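Local coordinates for protein chitinase (Paenibacillus sp. FPU-7, PDB 5GZT) that probably cuts chitin and chitodextrins at random internal beta-1,4 linkages between N-acetylglucosamine units, using two glycosyl hydrolase family 18 domains, at residues 532-537 / 625-630; 537-542 / 557-562; 586-591 / 599-604. All blocks are in the same frame, centred on the assembly; numbering follows the deposited sequence.

How the contacts relate
All three contacts involve one five-stranded antiparallel sheet, inserted between the seventh and eighth strands of the first family 18 TIM barrel. Contact 1 joins its start to the loop after the eighth barrel strand. Contacts 1 and 2, centres about 16 Å apart, share Val-537; Ser-535 OG lies 2.8 Å from Ile-562 O, probably hydrogen-bonded. Contact 3, centred about 11 Å from contact 1, meets it where Glu-600 OE2 lies 3.2 Å from Ala-532 N, again a probable hydrogen bond. Contacts 2 and 3 touch through Val-541 CG1 and Phe-591 CE1 at 3.7 Å. Formic acid, probably from the crystallisation liquor, binds Asp-630 N in contact 1; another molecule lies close to Asp-601 of contact 3.

Contact 1 (532-537 / 625-630); sequences AFYSRV and YSQDSD. With FMT (formic acid), chain M.
Asp-628, whose carboxylate lies against the ring of Phe-533, has OD1 gripped by two backbone donors: Ser-629 N at 2.7 Å from OD1, on the anti side but tilted well out of the carboxylate plane, and Leu-634 N. Its other oxygen, OD2, takes the N-H of Ala-635, so the group sits at the first turn of helix 633-642, where the helix end would probably favour its negative charge. The ring comes up to this carboxylate with Phe-533 CE2 3.7 Å from Asp-628 OD2, the two planes 54° apart. Beside it, Phe-533 CD2 packs on Asp-628 CB at 3.8 Å, and the Leu-634 side chain also touches that of Phe-533. Topologically, 532-537 leaves the seventh strand of the TIM barrel for the inserted antiparallel sheet, while 625-630 follows the eighth barrel strand; backbone bonding between Phe-533 and Trp-623 shows that the two exits run close together. Gln-627 fills the other half of the contact. Its CG stands beside the backbone N (chi1 -63°) and the chain is extended beyond it, while CB presses on the carbonyl of Phe-533, 3.1 Å from Phe-533 O. The amide oxygen OE1 lies 3.5 Å from Phe-533 CB and reaches the edge of the Tyr-534 ring, 3.6 Å from Tyr-534 CD1. OE1 accepts from Glu-624 N, whereas Tyr-534 OH is hydrogen-bonded to Asp-485. An alanine at Gln-627 would probably leave Glu-624 N without its side-chain acceptor and open a gap at the edge of the Tyr-534 ring. Asp-628 O and Asp-630 OD1 share Arg-294, and Asp-630 N gives a nearly straight bond (171°) at 3.0 Å to O1 of a formic acid molecule, probably from the crystallisation liquor.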
loop_
_atom_site.group_PDB
_atom_site.type_symbol
_atom_site.label_atom_id
_atom_site.label_comp_id
_atom_site.label_asym_id
_atom_site.label_seq_id
_atom_site.Cartn_x
_atom_site.Cartn_y
_atom_site.Cartn_z
ATOM N N ALA B 532 7.079 0.513 10.302
ATOM C CA ALA B 532 8.094 -0.540 10.382
ATOM C C ALA B 532 7.611 -1.801 11.075
ATOM O O ALA B 532 6.938 -1.712 12.120
ATOM C CB ALA B 532 9.301 0.001 11.099
ATOM N N PHE B 533 8.033 -2.970 10.590
ATOM C CA PHE B 533 7.704 -4.243 11.177
ATOM C C PHE B 533 8.890 -4.762 11.921
ATOM O O PHE B 533 9.089 -6.023 12.096
ATOM C CB PHE B 533 7.205 -5.251 10.140
ATOM C CG PHE B 533 5.849 -4.927 9.509
ATOM C CD1 PHE B 533 5.150 -3.766 9.720
ATOM C CD2 PHE B 533 5.271 -5.889 8.657
ATOM C CE1 PHE B 533 3.933 -3.534 9.139
ATOM C CE2 PHE B 533 4.051 -5.656 8.053
ATOM C CZ PHE B 533 3.410 -4.458 8.249
ATOM N N TYR B 534 9.667 -3.807 12.458
ATOM C CA TYR B 534 10.830 -4.108 13.247
ATOM C C TYR B 534 11.050 -3.004 14.275
ATOM O O TYR B 534 10.375 -1.936 14.231
ATOM C CB TYR B 534 12.055 -4.338 12.331
ATOM C CG TYR B 534 12.502 -3.038 11.693
ATOM C CD1 TYR B 534 11.900 -2.561 10.557
ATOM C CD2 TYR B 534 13.446 -2.236 12.315
ATOM C CE1 TYR B 534 12.238 -1.281 10.035
ATOM C CE2 TYR B 534 13.812 -0.993 11.779
ATOM C CZ TYR B 534 13.187 -0.527 10.636
ATOM O OH TYR B 534 13.528 0.710 10.160
ATOM N N SER B 535 11.872 -3.296 15.267
ATOM C CA SER B 535 12.161 -2.401 16.332
ATOM C C SER B 535 13.602 -1.854 16.238
ATOM O O SER B 535 14.464 -2.482 15.585
ATOM C CB SER B 535 12.078 -3.142 17.643
ATOM O OG SER B 535 12.963 -4.244 17.668
ATOM N N ARG B 536 13.847 -0.779 16.962
ATOM C CA ARG B 536 15.204 -0.270 17.257
ATOM C C ARG B 536 15.412 -0.494 18.722
ATOM O O ARG B 536 14.466 -0.257 19.526
ATOM C CB ARG B 536 15.365 1.220 16.911
ATOM C CG ARG B 536 15.418 1.437 15.426
ATOM C CD ARG B 536 16.896 1.193 14.955
ATOM N NE ARG B 536 16.981 1.097 13.506
ATOM C CZ ARG B 536 18.029 0.602 12.869
ATOM N NH1 ARG B 536 19.129 0.291 13.516
ATOM N NH2 ARG B 536 17.966 0.456 11.595
ATOM N N VAL B 537 16.629 -0.953 19.070
ATOM C CA VAL B 537 16.999 -1.450 20.354
ATOM C C VAL B 537 18.123 -0.606 20.916
ATOM O O VAL B 537 19.024 -0.215 20.138
ATOM C CB VAL B 537 17.482 -2.923 20.223
ATOM C CG1 VAL B 537 17.834 -3.503 21.541
ATOM C CG2 VAL B 537 16.390 -3.815 19.642
ATOM N N TYR B 625 7.154 -6.744 4.769
ATOM C CA TYR B 625 6.004 -7.659 4.991
ATOM C C TYR B 625 6.377 -8.917 5.750
ATOM O O TYR B 625 5.578 -9.364 6.572
ATOM C CB TYR B 625 5.320 -7.988 3.679
ATOM C CG TYR B 625 4.067 -8.845 3.772
ATOM C CD1 TYR B 625 2.830 -8.284 3.918
ATOM C CD2 TYR B 625 4.142 -10.257 3.701
ATOM C CE1 TYR B 625 1.693 -9.056 4.089
ATOM C CE2 TYR B 625 2.988 -11.029 3.761
ATOM C CZ TYR B 625 1.782 -10.434 3.970
ATOM O OH TYR B 625 0.608 -11.168 4.081
ATOM N N SER B 626 7.573 -9.453 5.503
ATOM C CA SER B 626 7.944 -10.760 6.103
ATOM C C SER B 626 8.240 -10.734 7.602
ATOM O O SER B 626 8.422 -11.791 8.240
ATOM C CB SER B 626 9.146 -11.368 5.358
ATOM O OG SER B 626 10.425 -10.778 5.676
ATOM N N GLN B 627 8.349 -9.532 8.186
ATOM C CA GLN B 627 8.656 -9.386 9.622
ATOM C C GLN B 627 7.451 -9.421 10.515
ATOM O O GLN B 627 7.596 -9.386 11.731
ATOM C CB GLN B 627 9.382 -8.040 9.793
ATOM C CG GLN B 627 10.710 -7.935 9.085
ATOM C CD GLN B 627 11.263 -6.503 9.046
ATOM O OE1 GLN B 627 10.530 -5.470 9.050
ATOM N NE2 GLN B 627 12.535 -6.422 8.979
ATOM N N ASP B 628 6.266 -9.520 9.925
ATOM C CA ASP B 628 5.011 -9.486 10.672
ATOM C C ASP B 628 4.792 -10.800 11.492
ATOM O O ASP B 628 5.515 -11.753 11.374
ATOM C CB ASP B 628 3.909 -9.295 9.665
ATOM C CG ASP B 628 2.682 -8.695 10.190
ATOM O OD1 ASP B 628 2.455 -8.573 11.439
ATOM O OD2 ASP B 628 1.899 -8.345 9.276
ATOM N N SER B 629 3.784 -10.783 12.338
ATOM C CA SER B 629 3.341 -11.949 13.130
ATOM C C SER B 629 2.811 -13.039 12.213
ATOM O O SER B 629 2.630 -12.833 10.963
ATOM C CB SER B 629 2.304 -11.611 14.139
ATOM O OG SER B 629 1.023 -11.417 13.592
ATOM N N ASP B 630 2.609 -14.210 12.824
ATOM C CA ASP B 630 2.131 -15.402 12.089
ATOM C C ASP B 630 0.848 -15.112 11.386
ATOM O O ASP B 630 0.722 -15.409 10.224
ATOM C CB ASP B 630 1.941 -16.609 13.047
ATOM C CG ASP B 630 3.248 -17.266 13.434
ATOM O OD1 ASP B 630 4.316 -17.001 12.781
ATOM O OD2 ASP B 630 3.195 -18.011 14.455
HETATM C C FMT M . 2.578 -15.303 16.533
HETATM O O1 FMT M . 3.248 -14.700 15.710
HETATM O O2 FMT M . 1.284 -15.129 16.465
#

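Contact 2 (537-542 / 557-562)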
loop_
_atom_site.group_PDB
_atom_site.type_symbol
_atom_site.label_atom_id
_atom_site.label_comp_id
_atom_site.label_asym_id
_atom_site.label_seq_id
_atom_site.Cartn_x
_atom_site.Cartn_y
_atom_site.Cartn_z
ATOM N N VAL B 537 16.629 -0.953 19.070
ATOM C CA VAL B 537 16.999 -1.450 20.354
ATOM C C VAL B 537 18.123 -0.606 20.916
ATOM O O VAL B 537 19.024 -0.215 20.138
ATOM C CB VAL B 537 17.482 -2.923 20.223
ATOM C CG1 VAL B 537 17.834 -3.503 21.541
ATOM C CG2 VAL B 537 16.390 -3.815 19.642
ATOM N N TRP B 538 18.077 -0.327 22.227
ATOM C CA TRP B 538 19.196 0.205 22.978
ATOM C C TRP B 538 19.501 -0.722 24.137
ATOM O O TRP B 538 18.578 -1.148 24.849
ATOM C CB TRP B 538 18.890 1.546 23.599
ATOM C CG TRP B 538 18.821 2.743 22.743
ATOM C CD1 TRP B 538 19.678 3.855 22.800
ATOM C CD2 TRP B 538 17.771 3.114 21.844
ATOM N NE1 TRP B 538 19.224 4.823 21.965
ATOM C CE2 TRP B 538 18.047 4.418 21.391
ATOM C CE3 TRP B 538 16.564 2.506 21.452
ATOM C CZ2 TRP B 538 17.194 5.107 20.504
ATOM C CZ3 TRP B 538 15.737 3.152 20.548
ATOM C CH2 TRP B 538 16.045 4.467 20.107
ATOM N N GLN B 539 20.793 -1.060 24.325
ATOM C CA GLN B 539 21.247 -1.815 25.500
ATOM C C GLN B 539 21.889 -0.914 26.502
ATOM O O GLN B 539 22.163 0.270 26.223
ATOM C CB GLN B 539 22.216 -2.935 25.044
ATOM C CG GLN B 539 21.492 -4.027 24.285
ATOM C CD GLN B 539 22.368 -5.224 23.951
ATOM O OE1 GLN B 539 23.609 -5.118 23.850
ATOM N NE2 GLN B 539 21.717 -6.348 23.697
ATOM N N ASN B 540 22.081 -1.438 27.698
ATOM C CA ASN B 540 22.657 -0.679 28.803
ATOM C C ASN B 540 22.011 0.675 29.023
ATOM O O ASN B 540 22.712 1.689 29.240
ATOM C CB ASN B 540 24.211 -0.508 28.597
ATOM C CG ASN B 540 24.911 -1.864 28.548
ATOM O OD1 ASN B 540 24.726 -2.675 29.414
ATOM N ND2 ASN B 540 25.520 -2.166 27.460
ATOM N N VAL B 541 20.691 0.650 29.171
ATOM C CA VAL B 541 19.893 1.856 29.430
ATOM C C VAL B 541 19.751 1.963 30.914
ATOM O O VAL B 541 19.538 0.963 31.583
ATOM C CB VAL B 541 18.513 1.708 28.733
ATOM C CG1 VAL B 541 17.553 2.849 29.038
ATOM C CG2 VAL B 541 18.726 1.541 27.242
ATOM N N GLU B 542 19.869 3.171 31.472
ATOM C CA GLU B 542 19.732 3.321 32.889
ATOM C C GLU B 542 18.312 2.883 33.288
ATOM O O GLU B 542 17.325 3.163 32.611
ATOM C CB GLU B 542 19.919 4.804 33.336
ATOM C CG GLU B 542 21.382 5.263 33.121
ATOM C CD GLU B 542 21.651 6.742 33.382
ATOM O OE1 GLU B 542 20.735 7.616 33.647
ATOM O OE2 GLU B 542 22.847 6.984 33.265
ATOM N N GLY B 557 27.422 -5.060 22.198
ATOM C CA GLY B 557 26.707 -6.302 21.813
ATOM C C GLY B 557 25.394 -6.176 21.002
ATOM O O GLY B 557 24.731 -7.173 20.757
ATOM N N SER B 558 24.983 -4.986 20.593
ATOM C CA SER B 558 23.523 -4.801 20.415
ATOM C C SER B 558 23.075 -5.456 19.162
ATOM O O SER B 558 23.717 -5.292 18.164
ATOM C CB SER B 558 23.092 -3.294 20.439
ATOM O OG SER B 558 21.686 -3.125 20.122
ATOM N N PRO B 559 21.885 -6.071 19.144
ATOM C CA PRO B 559 21.408 -6.498 17.815
ATOM C C PRO B 559 21.057 -5.364 16.900
ATOM O O PRO B 559 20.894 -5.549 15.659
ATOM C CB PRO B 559 20.127 -7.297 18.155
ATOM C CG PRO B 559 19.661 -6.782 19.503
ATOM C CD PRO B 559 20.970 -6.491 20.223
ATOM N N GLY B 560 20.842 -4.189 17.488
ATOM C CA GLY B 560 20.363 -3.024 16.689
ATOM C C GLY B 560 18.852 -2.970 16.443
ATOM O O GLY B 560 18.183 -1.932 16.789
ATOM N N THR B 561 18.361 -4.006 15.744
ATOM C CA THR B 561 16.971 -4.184 15.347
ATOM C C THR B 561 16.540 -5.600 15.712
ATOM O O THR B 561 17.331 -6.500 15.696
ATOM C CB THR B 561 16.661 -3.961 13.862
ATOM O OG1 THR B 561 17.390 -4.893 13.092
ATOM C CG2 THR B 561 16.989 -2.519 13.365
ATOM N N ILE B 562 15.283 -5.751 16.111
ATOM C CA ILE B 562 14.648 -7.056 16.294
ATOM C C ILE B 562 13.328 -7.039 15.539
ATOM O O ILE B 562 12.521 -6.161 15.742
ATOM C CB ILE B 562 14.400 -7.318 17.795
ATOM C CG1 ILE B 562 15.683 -7.324 18.564
ATOM C CG2 ILE B 562 13.710 -8.672 17.990
ATOM C CD1 ILE B 562 15.554 -7.311 20.081
HETATM O O HOH W 1 21.723 -0.517 19.993
HETATM O O HOH W 2 19.236 0.908 17.481
HETATM O O HOH W 3 25.599 -3.405 24.192
#
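Val-537 meets Gly-560 through a backbone bond, Val-537 N to Gly-560 O at 2.9 Å, with the donor above the carbonyl plane. The bond ties strand 534-538 to Gly-560, just ahead of the weakly bonded strand 561-563 at one edge of the antiparallel sheet inserted into the family 18 barrel. Side-chain torsions explain the packing around it. In Val-537, CG1 is anti to the backbone N (chi1 -178°), which leaves CG2 beside that nitrogen and in contact with Ile-562: Val-537 CG2 and Ile-562 CD1 are 3.6 Å apart. Ile-562 carries CG1 beside its own backbone N (chi1 -61°), and its extended chi2 brings CD1 to the valine; the two side chains cross obliquely. Ser-558 has OG anti to the backbone N (chi1 174°), where it accepts from Gly-560 N at 3.0 Å from Ser-558 OG and closes an ST turn. The same hydroxyl donates to a water 2.6 Å from Ser-558 OG, and that water donates to Val-537 O. A second water donates to both Val-537 O and Gly-560 O, so waters also link Val-537 O to the loop 558-560. With the positive phi of Gly-560, a CB would collide with Pro-559 O, which accounts for glycine there. Gln-539, extended beyond CG, lays its amide against two neighbours: Gln-539 NE2 lies 3.6 Å from the ring atom Pro-559 CD, and Gln-539 OE1 lies 3.5 Å from Ser-558 CA, against the Gly-557/Ser-558 backbone. A third water donates to this oxygen, 2.6 Å from Gln-539 OE1, and weakly accepts from Gly-557 N.

Contact 3 (586-591 / 599-604)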
loop_
_atom_site.group_PDB
_atom_site.type_symbol
_atom_site.label_atom_id
_atom_site.label_comp_id
_atom_site.label_asym_id
_atom_site.label_seq_id
_atom_site.Cartn_x
_atom_site.Cartn_y
_atom_site.Cartn_z
ATOM N N LYS B 586 1.888 8.147 20.682
ATOM C CA LYS B 586 1.077 7.011 20.143
ATOM C C LYS B 586 1.978 5.850 19.659
ATOM O O LYS B 586 1.808 5.371 18.580
ATOM C CB LYS B 586 0.074 7.397 19.099
ATOM C CG LYS B 586 -0.796 8.580 19.533
ATOM C CD LYS B 586 -1.644 8.358 20.805
ATOM C CE LYS B 586 -2.555 9.577 20.986
ATOM N NZ LYS B 586 -3.265 9.357 22.224
ATOM N N ALA B 587 2.901 5.417 20.511
ATOM C CA ALA B 587 3.868 4.408 20.193
ATOM C C ALA B 587 4.129 3.488 21.387
ATOM O O ALA B 587 4.291 3.950 22.529
ATOM C CB ALA B 587 5.194 5.022 19.802
ATOM N N PRO B 588 4.329 2.207 21.110
ATOM C CA PRO B 588 4.637 1.279 22.184
ATOM C C PRO B 588 6.147 1.067 22.285
ATOM O O PRO B 588 6.871 1.285 21.291
ATOM C CB PRO B 588 4.013 -0.016 21.658
ATOM C CG PRO B 588 4.384 0.068 20.138
ATOM C CD PRO B 588 4.265 1.549 19.802
ATOM N N TYR B 589 6.594 0.622 23.466
ATOM C CA TYR B 589 7.974 0.249 23.652
ATOM C C TYR B 589 8.018 -0.769 24.773
ATOM O O TYR B 589 6.986 -0.947 25.501
ATOM C CB TYR B 589 8.819 1.473 23.990
ATOM C CG TYR B 589 8.384 2.261 25.168
ATOM C CD1 TYR B 589 7.377 3.156 25.082
ATOM C CD2 TYR B 589 9.054 2.184 26.375
ATOM C CE1 TYR B 589 6.976 3.912 26.184
ATOM C CE2 TYR B 589 8.687 2.985 27.449
ATOM C CZ TYR B 589 7.675 3.875 27.327
ATOM O OH TYR B 589 7.284 4.707 28.354
ATOM N N LEU B 590 9.109 -1.529 24.788
ATOM C CA LEU B 590 9.375 -2.474 25.880
ATOM C C LEU B 590 10.559 -2.059 26.709
ATOM O O LEU B 590 11.540 -1.460 26.166
ATOM C CB LEU B 590 9.719 -3.796 25.283
ATOM C CG LEU B 590 8.718 -4.303 24.225
ATOM C CD1 LEU B 590 9.193 -5.697 23.780
ATOM C CD2 LEU B 590 7.326 -4.417 24.832
ATOM N N PHE B 591 10.572 -2.469 27.980
ATOM C CA PHE B 591 11.789 -2.260 28.792
ATOM C C PHE B 591 11.865 -3.344 29.812
ATOM O O PHE B 591 10.831 -3.753 30.376
ATOM C CB PHE B 591 11.720 -0.882 29.477
ATOM C CG PHE B 591 12.978 -0.450 30.192
ATOM C CD1 PHE B 591 14.163 -0.398 29.510
ATOM C CD2 PHE B 591 12.932 0.053 31.470
ATOM C CE1 PHE B 591 15.373 0.031 30.157
ATOM C CE2 PHE B 591 14.088 0.464 32.145
ATOM C CZ PHE B 591 15.328 0.465 31.466
ATOM N N TYR B 599 9.168 0.082 18.966
ATOM C CA TYR B 599 8.574 -0.724 17.927
ATOM C C TYR B 599 7.202 -0.177 17.494
ATOM O O TYR B 599 6.786 0.915 17.931
ATOM C CB TYR B 599 8.537 -2.239 18.363
ATOM C CG TYR B 599 7.476 -2.632 19.393
ATOM C CD1 TYR B 599 7.659 -2.343 20.742
ATOM C CD2 TYR B 599 6.347 -3.395 19.048
ATOM C CE1 TYR B 599 6.743 -2.655 21.704
ATOM C CE2 TYR B 599 5.463 -3.790 20.038
ATOM C CZ TYR B 599 5.680 -3.402 21.360
ATOM O OH TYR B 599 4.810 -3.730 22.340
ATOM N N GLU B 600 6.595 -0.892 16.567
ATOM C CA GLU B 600 5.366 -0.560 15.902
ATOM C C GLU B 600 4.474 -1.822 16.178
ATOM O O GLU B 600 4.924 -2.943 15.993
ATOM C CB GLU B 600 5.623 -0.584 14.436
ATOM C CG GLU B 600 4.454 -0.169 13.590
ATOM C CD GLU B 600 4.429 1.365 13.312
ATOM O OE1 GLU B 600 3.955 2.108 14.175
ATOM O OE2 GLU B 600 4.871 1.815 12.228
ATOM N N ASP B 601 3.224 -1.615 16.588
ATOM C CA ASP B 601 2.303 -2.734 16.935
ATOM C C ASP B 601 0.929 -2.379 16.377
ATOM O O ASP B 601 0.799 -1.489 15.498
ATOM C CB ASP B 601 2.336 -2.987 18.453
ATOM C CG ASP B 601 1.543 -1.979 19.285
ATOM O OD1 ASP B 601 1.112 -0.923 18.713
ATOM O OD2 ASP B 601 1.438 -2.199 20.563
ATOM N N THR B 602 -0.095 -3.076 16.885
ATOM C CA THR B 602 -1.375 -2.969 16.390
ATOM C C THR B 602 -1.929 -1.593 16.677
ATOM O O THR B 602 -2.743 -1.050 15.864
ATOM C CB THR B 602 -2.264 -4.063 16.964
ATOM O OG1 THR B 602 -2.144 -4.093 18.350
ATOM C CG2 THR B 602 -1.863 -5.412 16.432
ATOM N N ALA B 603 -1.647 -1.099 17.856
ATOM C CA ALA B 603 -2.150 0.226 18.239
ATOM C C ALA B 603 -1.491 1.404 17.460
ATOM O O ALA B 603 -2.191 2.315 17.008
ATOM C CB ALA B 603 -2.000 0.437 19.757
ATOM N N SER B 604 -0.159 1.389 17.323
ATOM C CA SER B 604 0.557 2.429 16.607
ATOM C C SER B 604 0.156 2.373 15.127
ATOM O O SER B 604 -0.030 3.462 14.526
ATOM C CB SER B 604 2.086 2.403 16.808
ATOM O OG SER B 604 2.690 1.321 16.150
#
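Tyr-599 takes the ring of Pro-588 on one face: Pro-588 CG stands 3.8 Å from the ring centroid and only 6° off the normal, a CH-pi contact. The tyrosine CG, set between the backbone N and the carbonyl carbon (chi1 75°), is placed so that the ring turns back over the proline. Leu-590 CG approaches Tyr-599 CE1 obliquely, at 3.6 Å, the two side chains crossing at about a right angle, while Tyr-564 and Leu-567 of helix 564-570 also touch the tyrosine side chain. The backbone link is weak, Tyr-599 N to Pro-588 O at 3.5 Å, and Tyr-599 O presses close to Pro-588 CD at 3.2 Å. Glu-600 next receives Ser-604 OG on OE1, in a very short bond whose exact length is doubtful; its OE2 is paired with Lys-608. The carboxylate of Asp-601 lies alongside the proline ring, the two side chains running opposite ways, with Asp-601 OD2 3.5 Å from Pro-588 CB. Its OD1 accepts Ser-604 N at 3.0 Å from Asp-601 OD1 in a bond of 170°, and Ala-603 N weakly. Ser-604 packs CB against Lys-586 O at 3.5 Å, and its OG accepts from Asp-601 N at 3.0 Å from Ser-604 OG. These reciprocal bonds form a capping box at the start of helix 602-614, which leads from the inserted sheet toward the last strand of the TIM barrel.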